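Local coordinates for protein protease Do-like 2, chloroplastic (Arabidopsis thaliana, PDB 4FLN) that acts as a serine protease of the chloroplast that makes the primary cut in the photodamaged D1 protein of photosystem II, at residues B[152-157]-B[165-170]; B[193-198]-B[213-218]; B[77-82]-B[201-206]; B[146-151]-B[172-177]; B[185-190]-B[232-237]. One frame throughout, in Å; residues are numbered along the deposited sequence.

Contact 1: B[152-157]-B[165-170]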
# COMPACT_ATOMS: atom_id res chain seq x y z
N VAL B 152 18.61 -11.67 -33.03
CA VAL B 152 19.68 -11.36 -32.08
C VAL B 152 19.71 -12.37 -30.93
O VAL B 152 18.67 -12.86 -30.50
CB VAL B 152 19.52 -9.96 -31.46
CG1 VAL B 152 20.81 -9.55 -30.74
CG2 VAL B 152 19.20 -8.95 -32.52
N THR B 153 20.90 -12.70 -30.45
CA THR B 153 21.00 -13.42 -29.19
C THR B 153 21.95 -12.68 -28.27
O THR B 153 23.00 -12.18 -28.69
CB THR B 153 21.46 -14.90 -29.33
OG1 THR B 153 22.86 -14.95 -29.61
CG2 THR B 153 20.71 -15.61 -30.44
N VAL B 154 21.55 -12.59 -27.00
CA VAL B 154 22.35 -11.96 -25.96
C VAL B 154 22.94 -13.07 -25.10
O VAL B 154 22.23 -13.98 -24.69
CB VAL B 154 21.46 -11.05 -25.11
CG1 VAL B 154 22.08 -10.75 -23.75
CG2 VAL B 154 21.12 -9.79 -25.87
N VAL B 155 24.24 -12.99 -24.83
CA VAL B 155 24.94 -13.98 -24.01
C VAL B 155 25.57 -13.36 -22.77
O VAL B 155 26.26 -12.34 -22.84
CB VAL B 155 26.04 -14.69 -24.82
CG1 VAL B 155 26.81 -15.64 -23.95
CG2 VAL B 155 25.42 -15.43 -25.99
N GLY B 156 25.36 -13.99 -21.62
CA GLY B 156 25.86 -13.44 -20.37
C GLY B 156 25.73 -14.38 -19.18
O GLY B 156 25.33 -15.53 -19.31
N TYR B 157 26.09 -13.87 -18.01
CA TYR B 157 26.01 -14.68 -16.80
C TYR B 157 24.97 -14.14 -15.84
O TYR B 157 25.18 -13.12 -15.20
CB TYR B 157 27.38 -14.73 -16.12
CG TYR B 157 28.43 -15.42 -16.96
CD1 TYR B 157 28.69 -16.77 -16.79
CD2 TYR B 157 29.13 -14.73 -17.93
CE1 TYR B 157 29.64 -17.41 -17.57
CE2 TYR B 157 30.07 -15.36 -18.72
CZ TYR B 157 30.32 -16.71 -18.53
OH TYR B 157 31.27 -17.35 -19.30
N SER B 165 24.07 -18.07 -19.82
CA SER B 165 22.72 -18.11 -20.36
C SER B 165 22.58 -17.32 -21.67
O SER B 165 23.46 -16.54 -22.01
CB SER B 165 21.70 -17.64 -19.33
OG SER B 165 22.02 -16.34 -18.88
N VAL B 166 21.48 -17.56 -22.38
CA VAL B 166 21.28 -17.07 -23.74
C VAL B 166 19.82 -16.66 -23.96
O VAL B 166 18.91 -17.34 -23.51
CB VAL B 166 21.62 -18.16 -24.79
CG1 VAL B 166 21.36 -17.66 -26.19
CG2 VAL B 166 23.05 -18.60 -24.65
N THR B 167 19.60 -15.54 -24.64
CA THR B 167 18.24 -15.20 -25.06
C THR B 167 18.23 -14.75 -26.51
O THR B 167 19.15 -14.09 -26.98
CB THR B 167 17.53 -14.15 -24.14
OG1 THR B 167 18.33 -12.97 -24.01
CG2 THR B 167 17.28 -14.73 -22.75
N LYS B 168 17.18 -15.14 -27.22
CA LYS B 168 17.05 -14.86 -28.65
C LYS B 168 15.75 -14.10 -28.88
O LYS B 168 14.77 -14.28 -28.16
CB LYS B 168 17.09 -16.17 -29.45
CG LYS B 168 16.94 -16.01 -30.94
CD LYS B 168 17.21 -17.33 -31.67
CE LYS B 168 16.48 -17.38 -33.01
NZ LYS B 168 17.36 -17.77 -34.15
N GLY B 169 15.76 -13.23 -29.89
CA GLY B 169 14.66 -12.33 -30.18
C GLY B 169 14.98 -11.65 -31.49
O GLY B 169 15.80 -12.16 -32.26
N VAL B 170 14.34 -10.53 -31.79
CA VAL B 170 14.77 -9.75 -32.95
C VAL B 170 15.19 -8.34 -32.55
O VAL B 170 14.96 -7.90 -31.42
CB VAL B 170 13.66 -9.67 -34.02
CG1 VAL B 170 13.29 -11.04 -34.48
CG2 VAL B 170 12.42 -8.94 -33.47

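Contact 2: B[193-198]-B[213-218]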
# COMPACT_ATOMS: atom_id res chain seq x y z
N ALA B 193 13.61 -9.38 -26.53
CA ALA B 193 13.82 -10.32 -25.43
C ALA B 193 14.33 -9.62 -24.18
O ALA B 193 15.12 -8.68 -24.26
CB ALA B 193 14.80 -11.41 -25.86
N ALA B 194 13.89 -10.08 -23.01
CA ALA B 194 14.32 -9.46 -21.76
C ALA B 194 15.73 -9.91 -21.39
O ALA B 194 16.17 -10.99 -21.79
CB ALA B 194 13.34 -9.75 -20.64
N ILE B 195 16.43 -9.07 -20.63
CA ILE B 195 17.82 -9.31 -20.26
C ILE B 195 18.03 -9.29 -18.74
O ILE B 195 17.59 -8.38 -18.06
CB ILE B 195 18.75 -8.27 -20.93
CG1 ILE B 195 18.53 -8.27 -22.44
CG2 ILE B 195 20.22 -8.57 -20.61
CD1 ILE B 195 19.38 -7.27 -23.20
N ASN B 196 18.70 -10.32 -18.22
CA ASN B 196 19.04 -10.41 -16.80
C ASN B 196 20.15 -9.42 -16.44
O ASN B 196 21.15 -9.30 -17.16
CB ASN B 196 19.47 -11.85 -16.46
CG ASN B 196 19.93 -12.03 -15.01
OD1 ASN B 196 20.68 -11.21 -14.47
ND2 ASN B 196 19.49 -13.11 -14.39
N PRO B 197 20.00 -8.72 -15.30
CA PRO B 197 20.98 -7.71 -14.91
C PRO B 197 22.40 -8.24 -14.99
O PRO B 197 23.27 -7.57 -15.55
CB PRO B 197 20.62 -7.43 -13.44
CG PRO B 197 19.32 -8.16 -13.18
CD PRO B 197 18.79 -8.66 -14.48
N GLY B 198 22.62 -9.45 -14.48
CA GLY B 198 23.93 -10.07 -14.57
C GLY B 198 24.39 -10.24 -16.01
O GLY B 198 25.58 -10.45 -16.26
N GLY B 213 26.73 -5.40 -30.58
CA GLY B 213 26.67 -4.41 -29.52
C GLY B 213 26.86 -5.03 -28.15
O GLY B 213 27.24 -6.19 -28.03
N VAL B 214 26.60 -4.25 -27.10
CA VAL B 214 26.77 -4.73 -25.73
C VAL B 214 25.43 -4.67 -25.01
O VAL B 214 24.70 -3.70 -25.16
CB VAL B 214 27.80 -3.86 -24.98
CG1 VAL B 214 27.83 -4.20 -23.49
CG2 VAL B 214 29.17 -4.02 -25.59
N ALA B 215 25.10 -5.71 -24.26
CA ALA B 215 23.83 -5.74 -23.53
C ALA B 215 23.88 -4.73 -22.40
O ALA B 215 24.94 -4.49 -21.84
CB ALA B 215 23.51 -7.13 -23.01
N PHE B 216 22.72 -4.14 -22.09
CA PHE B 216 22.62 -3.14 -21.04
C PHE B 216 21.38 -3.35 -20.18
O PHE B 216 20.26 -3.29 -20.68
CB PHE B 216 22.64 -1.74 -21.65
CG PHE B 216 22.34 -0.64 -20.68
CD1 PHE B 216 23.34 -0.13 -19.87
CD2 PHE B 216 21.06 -0.11 -20.58
CE1 PHE B 216 23.06 0.89 -18.97
CE2 PHE B 216 20.78 0.91 -19.69
CZ PHE B 216 21.78 1.41 -18.88
N GLN B 217 21.58 -3.60 -18.89
CA GLN B 217 20.48 -3.72 -17.93
C GLN B 217 20.87 -3.14 -16.57
O GLN B 217 21.90 -3.50 -16.00
CB GLN B 217 20.07 -5.18 -17.79
CG GLN B 217 18.97 -5.44 -16.77
CD GLN B 217 17.64 -4.79 -17.15
OE1 GLN B 217 17.27 -3.75 -16.63
NE2 GLN B 217 16.93 -5.43 -18.08
N VAL B 218 20.01 -2.27 -16.04
CA VAL B 218 20.27 -1.56 -14.78
C VAL B 218 20.50 -2.42 -13.53
O VAL B 218 21.59 -2.43 -12.97
CB VAL B 218 19.16 -0.53 -14.48
CG1 VAL B 218 17.79 -1.19 -14.53
CG2 VAL B 218 19.39 0.12 -13.13

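Contact 3: B[77-82]-B[201-206]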
# COMPACT_ATOMS: atom_id res chain seq x y z
N SER B 77 28.74 -9.07 -16.95
CA SER B 77 29.33 -9.78 -18.08
C SER B 77 30.31 -8.95 -18.90
O SER B 77 30.18 -7.74 -19.03
CB SER B 77 28.25 -10.35 -18.99
OG SER B 77 27.52 -11.35 -18.31
N ALA B 78 31.30 -9.64 -19.46
CA ALA B 78 32.25 -9.02 -20.38
C ALA B 78 32.64 -10.02 -21.46
O ALA B 78 32.33 -11.21 -21.35
CB ALA B 78 33.47 -8.51 -19.62
N PHE B 79 33.31 -9.55 -22.51
CA PHE B 79 33.74 -10.45 -23.57
C PHE B 79 35.01 -9.98 -24.25
O PHE B 79 35.34 -8.79 -24.22
CB PHE B 79 32.63 -10.66 -24.60
CG PHE B 79 32.12 -9.39 -25.21
CD1 PHE B 79 31.15 -8.63 -24.56
CD2 PHE B 79 32.58 -8.95 -26.44
CE1 PHE B 79 30.67 -7.46 -25.12
CE2 PHE B 79 32.10 -7.78 -27.01
CZ PHE B 79 31.15 -7.04 -26.35
N MET B 80 35.71 -10.91 -24.88
CA MET B 80 36.96 -10.61 -25.56
C MET B 80 36.71 -9.97 -26.91
O MET B 80 36.09 -10.57 -27.79
CB MET B 80 37.76 -11.90 -25.75
CG MET B 80 37.99 -12.68 -24.46
SD MET B 80 38.73 -14.29 -24.74
CE MET B 80 38.82 -14.93 -23.07
N ILE B 81 37.19 -8.74 -27.06
CA ILE B 81 37.06 -8.00 -28.32
C ILE B 81 38.32 -8.04 -29.17
O ILE B 81 38.36 -7.44 -30.24
CB ILE B 81 36.69 -6.55 -28.07
CG1 ILE B 81 37.72 -5.90 -27.16
CG2 ILE B 81 35.32 -6.47 -27.46
CD1 ILE B 81 37.37 -4.48 -26.80
N GLY B 82 39.33 -8.75 -28.70
CA GLY B 82 40.60 -8.80 -29.40
C GLY B 82 41.69 -8.03 -28.69
O GLY B 82 41.43 -7.33 -27.71
N GLY B 201 27.45 -6.74 -19.05
CA GLY B 201 27.71 -6.23 -20.39
C GLY B 201 28.22 -7.24 -21.42
O GLY B 201 29.15 -6.93 -22.16
N GLY B 202 27.76 -8.48 -21.36
CA GLY B 202 28.11 -9.44 -22.39
C GLY B 202 27.65 -9.05 -23.80
O GLY B 202 26.99 -8.03 -23.98
N PRO B 203 28.02 -9.86 -24.80
CA PRO B 203 27.78 -9.58 -26.23
C PRO B 203 26.35 -9.85 -26.72
O PRO B 203 25.67 -10.75 -26.23
CB PRO B 203 28.74 -10.55 -26.92
CG PRO B 203 28.76 -11.74 -26.01
CD PRO B 203 28.60 -11.20 -24.60
N ALA B 204 25.91 -9.05 -27.69
CA ALA B 204 24.70 -9.34 -28.47
C ALA B 204 25.09 -9.75 -29.90
O ALA B 204 25.77 -9.00 -30.59
CB ALA B 204 23.82 -8.13 -28.49
N PHE B 205 24.64 -10.93 -30.33
CA PHE B 205 25.12 -11.56 -31.57
C PHE B 205 24.16 -11.53 -32.77
O PHE B 205 22.94 -11.60 -32.60
CB PHE B 205 25.43 -13.04 -31.34
CG PHE B 205 26.70 -13.30 -30.59
CD1 PHE B 205 27.93 -13.14 -31.21
CD2 PHE B 205 26.67 -13.76 -29.29
CE1 PHE B 205 29.11 -13.41 -30.52
CE2 PHE B 205 27.84 -14.03 -28.60
CZ PHE B 205 29.06 -13.86 -29.22
N ASN B 206 24.74 -11.48 -33.97
CA ASN B 206 24.05 -11.79 -35.22
C ASN B 206 23.73 -13.25 -35.25
O ASN B 206 24.03 -13.98 -34.31
CB ASN B 206 25.00 -11.64 -36.40
CG ASN B 206 25.20 -10.23 -36.81
OD1 ASN B 206 26.32 -9.83 -37.11
ND2 ASN B 206 24.12 -9.46 -36.84

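Contact 4: B[146-151]-B[172-177]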
# COMPACT_ATOMS: atom_id res chain seq x y z
N PRO B 146 22.60 -3.73 -37.34
CA PRO B 146 21.51 -4.61 -37.78
C PRO B 146 20.32 -3.87 -38.39
O PRO B 146 20.25 -2.65 -38.31
CB PRO B 146 21.07 -5.29 -36.48
CG PRO B 146 21.47 -4.35 -35.42
CD PRO B 146 22.75 -3.74 -35.88
N ARG B 147 19.42 -4.62 -39.01
CA ARG B 147 18.17 -4.06 -39.49
C ARG B 147 17.04 -4.59 -38.61
O ARG B 147 17.17 -5.63 -37.98
CB ARG B 147 17.93 -4.40 -40.96
CG ARG B 147 19.03 -3.84 -41.87
CD ARG B 147 18.67 -3.83 -43.36
NE ARG B 147 19.50 -2.86 -44.07
CZ ARG B 147 19.14 -1.60 -44.33
NH1 ARG B 147 17.94 -1.16 -43.96
NH2 ARG B 147 19.96 -0.79 -44.98
N LEU B 148 15.95 -3.83 -38.53
CA LEU B 148 14.79 -4.27 -37.78
C LEU B 148 14.39 -5.68 -38.18
O LEU B 148 14.31 -6.01 -39.36
CB LEU B 148 13.61 -3.33 -38.00
CG LEU B 148 13.71 -1.91 -37.43
CD1 LEU B 148 12.39 -1.19 -37.63
CD2 LEU B 148 14.09 -1.94 -35.94
N GLN B 149 14.14 -6.51 -37.17
CA GLN B 149 13.72 -7.90 -37.34
C GLN B 149 14.88 -8.86 -37.50
O GLN B 149 14.69 -10.07 -37.51
CB GLN B 149 12.74 -8.03 -38.51
CG GLN B 149 12.08 -9.39 -38.58
CD GLN B 149 10.80 -9.36 -39.38
OE1 GLN B 149 10.46 -8.34 -39.99
NE2 GLN B 149 10.08 -10.47 -39.38
N ASP B 150 16.09 -8.33 -37.61
CA ASP B 150 17.27 -9.18 -37.57
C ASP B 150 17.28 -10.00 -36.28
O ASP B 150 16.97 -9.50 -35.19
CB ASP B 150 18.55 -8.34 -37.67
CG ASP B 150 18.96 -8.07 -39.11
OD1 ASP B 150 18.09 -8.09 -40.00
OD2 ASP B 150 20.17 -7.83 -39.34
N SER B 151 17.62 -11.28 -36.40
CA SER B 151 17.69 -12.14 -35.24
C SER B 151 18.84 -11.70 -34.34
O SER B 151 19.92 -11.38 -34.83
CB SER B 151 17.90 -13.59 -35.69
OG SER B 151 17.89 -14.47 -34.59
N SER B 172 14.01 -5.10 -32.35
CA SER B 172 12.69 -4.49 -32.44
C SER B 172 12.73 -3.03 -32.85
O SER B 172 11.87 -2.57 -33.60
CB SER B 172 11.87 -4.68 -31.15
OG SER B 172 12.68 -4.61 -29.99
N ARG B 173 13.71 -2.30 -32.33
CA ARG B 173 13.77 -0.85 -32.49
C ARG B 173 15.19 -0.31 -32.59
O ARG B 173 16.06 -0.68 -31.81
CB ARG B 173 13.06 -0.17 -31.32
CG ARG B 173 12.43 1.16 -31.65
CD ARG B 173 11.56 1.65 -30.52
NE ARG B 173 10.74 2.77 -30.95
CZ ARG B 173 10.22 3.68 -30.14
NH1 ARG B 173 10.44 3.61 -28.83
NH2 ARG B 173 9.49 4.67 -30.63
N ILE B 174 15.41 0.59 -33.56
CA ILE B 174 16.64 1.36 -33.61
C ILE B 174 16.31 2.83 -33.39
O ILE B 174 15.76 3.50 -34.27
CB ILE B 174 17.37 1.20 -34.95
CG1 ILE B 174 17.94 -0.20 -35.07
CG2 ILE B 174 18.49 2.20 -35.07
CD1 ILE B 174 18.00 -0.68 -36.48
N GLU B 175 16.68 3.34 -32.23
CA GLU B 175 16.25 4.66 -31.80
C GLU B 175 17.37 5.36 -31.04
O GLU B 175 18.30 4.71 -30.57
CB GLU B 175 15.02 4.51 -30.90
CG GLU B 175 14.44 5.79 -30.34
CD GLU B 175 13.73 6.62 -31.39
OE1 GLU B 175 12.49 6.72 -31.32
OE2 GLU B 175 14.42 7.18 -32.27
N VAL B 176 17.31 6.68 -30.94
CA VAL B 176 18.19 7.39 -30.02
C VAL B 176 17.57 7.37 -28.62
O VAL B 176 16.39 7.66 -28.46
CB VAL B 176 18.40 8.84 -30.49
CG1 VAL B 176 18.63 9.75 -29.30
CG2 VAL B 176 19.57 8.92 -31.44
N THR B 177 18.36 7.00 -27.62
CA THR B 177 17.90 6.97 -26.23
C THR B 177 18.97 7.53 -25.29
O THR B 177 19.97 8.06 -25.75
CB THR B 177 17.55 5.54 -25.78
OG1 THR B 177 18.58 4.64 -26.21
CG2 THR B 177 16.21 5.10 -26.37

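Contact 5: B[185-190]-B[232-237]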
# COMPACT_ATOMS: atom_id res chain seq x y z
N ASP B 185 22.29 11.39 -25.08
CA ASP B 185 21.42 10.60 -25.95
C ASP B 185 22.21 10.04 -27.12
O ASP B 185 22.71 10.78 -27.96
CB ASP B 185 20.24 11.43 -26.46
CG ASP B 185 18.99 11.25 -25.61
OD1 ASP B 185 19.10 11.34 -24.36
OD2 ASP B 185 17.89 11.03 -26.17
N LEU B 186 22.30 8.72 -27.17
CA LEU B 186 23.06 8.03 -28.20
C LEU B 186 22.20 6.97 -28.89
O LEU B 186 21.17 6.55 -28.38
CB LEU B 186 24.29 7.38 -27.59
CG LEU B 186 25.17 8.28 -26.72
CD1 LEU B 186 26.27 7.46 -26.07
CD2 LEU B 186 25.77 9.41 -27.54
N LEU B 187 22.63 6.54 -30.07
CA LEU B 187 21.88 5.54 -30.80
C LEU B 187 21.81 4.31 -29.90
O LEU B 187 22.68 4.10 -29.05
CB LEU B 187 22.58 5.23 -32.12
CG LEU B 187 21.99 4.25 -33.13
CD1 LEU B 187 20.73 4.81 -33.77
CD2 LEU B 187 23.01 3.92 -34.19
N GLY B 188 20.75 3.52 -30.05
CA GLY B 188 20.59 2.29 -29.29
C GLY B 188 19.73 1.29 -30.04
O GLY B 188 18.90 1.68 -30.86
N ILE B 189 19.91 0.01 -29.74
CA ILE B 189 19.13 -1.05 -30.36
C ILE B 189 18.22 -1.66 -29.31
O ILE B 189 18.68 -2.04 -28.24
CB ILE B 189 20.03 -2.17 -30.92
CG1 ILE B 189 21.05 -1.61 -31.91
CG2 ILE B 189 19.19 -3.27 -31.58
CD1 ILE B 189 22.15 -2.59 -32.25
N GLN B 190 16.93 -1.75 -29.62
CA GLN B 190 15.96 -2.44 -28.77
C GLN B 190 15.79 -3.87 -29.27
O GLN B 190 15.68 -4.11 -30.47
CB GLN B 190 14.62 -1.76 -28.85
CG GLN B 190 14.24 -0.88 -27.69
CD GLN B 190 12.81 -0.39 -27.81
OE1 GLN B 190 11.90 -1.16 -28.16
NE2 GLN B 190 12.59 0.89 -27.52
N PRO B 232 24.88 -0.27 -29.40
CA PRO B 232 25.32 -0.76 -30.72
C PRO B 232 26.82 -0.61 -30.98
O PRO B 232 27.53 0.17 -30.32
CB PRO B 232 24.52 0.10 -31.71
CG PRO B 232 24.11 1.30 -30.93
CD PRO B 232 23.93 0.85 -29.52
N THR B 233 27.29 -1.37 -31.97
CA THR B 233 28.67 -1.34 -32.43
C THR B 233 29.18 0.07 -32.71
O THR B 233 30.31 0.41 -32.35
CB THR B 233 28.81 -2.15 -33.72
OG1 THR B 233 28.59 -3.53 -33.43
CG2 THR B 233 30.21 -2.00 -34.31
N THR B 234 28.36 0.89 -33.35
CA THR B 234 28.79 2.24 -33.73
C THR B 234 29.16 3.10 -32.52
O THR B 234 30.13 3.85 -32.56
CB THR B 234 27.75 2.95 -34.62
OG1 THR B 234 26.58 3.25 -33.85
CG2 THR B 234 27.35 2.04 -35.76
N VAL B 235 28.39 2.99 -31.44
CA VAL B 235 28.70 3.75 -30.23
C VAL B 235 29.94 3.16 -29.62
O VAL B 235 30.75 3.87 -29.02
CB VAL B 235 27.57 3.66 -29.21
CG1 VAL B 235 28.02 4.28 -27.90
CG2 VAL B 235 26.34 4.36 -29.73
N VAL B 236 30.10 1.86 -29.78
CA VAL B 236 31.29 1.17 -29.30
C VAL B 236 32.54 1.57 -30.06
O VAL B 236 33.58 1.82 -29.45
CB VAL B 236 31.14 -0.35 -29.37
CG1 VAL B 236 32.45 -1.01 -28.98
CG2 VAL B 236 30.01 -0.81 -28.47
N SER B 237 32.43 1.63 -31.39
CA SER B 237 33.56 2.03 -32.24
C SER B 237 34.03 3.39 -31.79
O SER B 237 35.21 3.61 -31.55
CB SER B 237 33.17 2.14 -33.72
OG SER B 237 32.54 0.96 -34.18

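Contact 1: B[152-157]-B[165-170]
A beta hairpin opens the second six-stranded barrel of the protease domain, and 152-157 with 165-170 are its two antiparallel arms. Six backbone hydrogen bonds, arranged as three reciprocal pairs, hold it together. In the middle pair Val154 N reaches Thr167 O at 2.8 Å and Thr167 N reaches Val154 O at 3.1 Å, both donors lying in the plane of the carbonyl they approach. Val152 N instead meets Gly169 O at 3.0 Å from above the carbonyl plane, although its N-H points almost straight at the oxygen (172°). At the turn end Ser165 N lies nearly along the C=O axis of Gly156 at 2.9 Å from Gly156 O.

Such a closed antiparallel barrel is one half of the chymotrypsin-like fold, and the two faces of the hairpin meet different neighbours. Val152 and Val154 look toward Ile191 and Ala204 of neighbouring strands. On the other face Val155 CG2 lies beside Val166 CG2 at 4.2 Å, both valines pointing the same way, and Val155 also touches Val50 of the first barrel. Thr153 holds OG1 in the crowded position between N and the carbonyl carbon (chi1 75°), which turns CG2 across the base of Lys168, 3.8 Å from Lys168 CB. The chain of Lys168 then runs away from the pair, to a weak bond with Ser151 OG, while its backbone N meets Asp192 of the second subunit weakly.

Contact 2: B[193-198]-B[213-218]
The side chain of Gln217 reaches across to the loop 193-198 and lies along it. CG stands anti to the backbone N (chi1 178°), and a bend at chi2 (65°) swings the amide round to Ile195, where NE2 donates to Ile195 O at 3.0 Å. The donor sits in the carbonyl plane, on a lone pair, but the acceptor is 25° out of the Gln217 amide plane, so the bond is somewhat bent. The aliphatic part of the glutamine runs beside Pro197, the two side chains pointing the same way, with Gln217 CG 3.6 Å from Pro197 CA. Ile195 has CG1 anti to its carbonyl carbon, which carries CD1 to Ala215 CB, 4.1 Å away. Asn196 OD1 accepts from Gly198 N, two residues on, at 2.6 Å, an Asx turn at the approach to Ser200, the probable nucleophile.

By analogy with chymotrypsin, these two segments should line the primary specificity pocket. Ser200 OG bonds to Pro197 O and weakly to Gln217 O. Strand 211-216 continues the barrel through backbone bonds of Ala215 to Gly202 and Phe216 to Tyr229, while Val154 of strand 151-156 packs on Ile195 and Ala215.

Contact 3: B[77-82]-B[201-206]
Phe79 holds CG in the crowded position between its backbone N and carbonyl carbon (chi1 56°), and that torsion lays its ring against the chain at Gly201-Pro203. Ser77, two residues earlier on the same side of the strand, has OG beside its backbone N and anti to its carbonyl carbon, from where Tyr157 N and Gly198 O hold it. The contact bridges the two beta barrels of the chymotrypsin-like fold: strand 72-82 belongs to the first, whereas Gly201-Pro203 leads from Ser200, the probable nucleophile, into strand 203-205 of the second. The catalytic machinery of this fold lies in the cleft between the barrels.

The phenyl ring and the proline slide past each other in opposite directions. Pro203 CB sits over the centre of the Phe79 ring, 3.9 Å from the centroid and 10° off the normal, a CH-pi contact. Pro203 CD lies 3.6 Å from Phe79 CD1. Leu87 from a strand of the first barrel and Val214 from one of the second also touch the ring, as does Leu140.

Nearer the active site the contact is mainly polar. A cis peptide precedes Gly201, whose N points back to Ser77 O at 2.9 Å in a weak bond, bent to 130°. Ser77 O is also held by Thr88 OG1. The two bonds of the Ser77 hydroxyl tie this strand to the hairpin and to the loop before the nucleophile. Where the backbone and the phenyl ring meet, Gly201 O lies at the ring edge, in its plane, 3.4 Å from Phe79 CE1.

Contact 4: B[146-151]-B[172-177]
Segment 146-151 has no regular secondary structure apart from a type II beta turn, Arg147 to Asp150, closed by Asp150 N to Arg147 O at 2.9 Å. Gln149 takes the positive phi (87°) that such a turn requires at its third position. The side chain of Asp150 folds back as well, its OD2 accepting weakly from Arg147 N. The other segment, 172-177, is the later part of strand 165-178 and begins with a classic beta bulge, Ser172 and Arg173 both facing Gln190.

Contact between the segments is apolar and narrow, carried by two side chains. Leu148 rises from the turn with CG anti to its carbonyl carbon (chi1 -69°), which brings the CD2 methyl down onto the bulge, 3.3 Å from Ser172 O and 3.6 Å from Arg173 CA. Ile174 points toward the turn, CG1 also anti to its carbonyl carbon, and its CD1 ends 4.1 Å from Leu148 CD2. Ile174 CD1 also lies 3.5 Å from Pro146 O, an oxygen that accepts a hydrogen bond from Arg317 in the PDZ part of the chain.

Arg173 leads away from the turn. Glu175 OE1 stands over one face of its guanidinium, 3.7 Å from Arg173 NH2, a long pairing of charges in which no N-H points at the oxygen; NH2 bonds instead to Gly160 O and Thr163 O of the third subunit.

In the fold, this corner of the second barrel leans against strand 185-191, where Pro146 rests on Ile189 and Ile174 on Leu187, and Ile164 of the third subunit packs on Leu148.

Contact 5: B[185-190]-B[232-237]
Pro232 is the principal bump, and strand 185-190 offers it a shallow hollow. The proline closes strand 228-232 and is the N-cap of helix 233-246, the C-terminal helix of the chymotrypsin-like protease domain, so the contact lies where the second barrel hands over to that helix. Over the short segments the strand and helix axes come within 8.4 Å and run at 140° to each other.

The floor of the hollow is Gly188, which has no side chain and lets the ring come close: Pro232 CD lies 3.6 Å from Gly188 CA. Leu187 and Ile189 form the walls. On the Ile189 side, CG1 anti to the carbonyl carbon (chi1 -56°) carries CD1 along the ring, sliding past it in the opposite direction, to 3.6 Å from Pro232 CB. Leu187, with CG anti to its backbone N, supplies the second wall and packs CG against Pro232 CG at 4.2 Å.

The first turn of the helix presents two further bumps. Thr234 crosses Leu187 obliquely, with OG1 3.6 Å from Leu187 CD2. Val235 divides its two methyls between neighbouring strand residues: CG2 settles over Leu187 O, itself hydrogen-bonded to Tyr179 OH, and CG1 meets Leu186 CD1 at 4.1 Å, the two side chains crossing at about a right angle. Leu186 in turn touches Cys121, next to Asp122 of the probable charge relay. Away from the strand the helix start is stitched internally, for Thr233 O accepts from two atoms of one residue, Ser237 N at 2.6 Å and Ser237 OG at 2.9 Å, the hydroxyl coming from above the carbonyl plane.

Overall arrangement
The five contacts illustrate how one barrel can be held by different chemistries. Contacts 1 and 4 share strand 165-178, yet the first is knit by backbone bonds and the second touches mainly through methyl groups. Contact 5 uses the next strand, 185-191, paired with 165-178 at the bulge of contact 4, and is pure shape fitting. Contacts 3, 4 and 5 are largely buried, contact 1 is mostly buried with Lys168 exposed, and contact 2 is only partly so, consistent with its probable place at the specificity pocket. Contacts 2 and 3 flank the nucleophile loop, their centres about 11 Å apart; only contact 3 takes one of its two segments from the first barrel. Neighbouring subunits touch contacts 1 and 4.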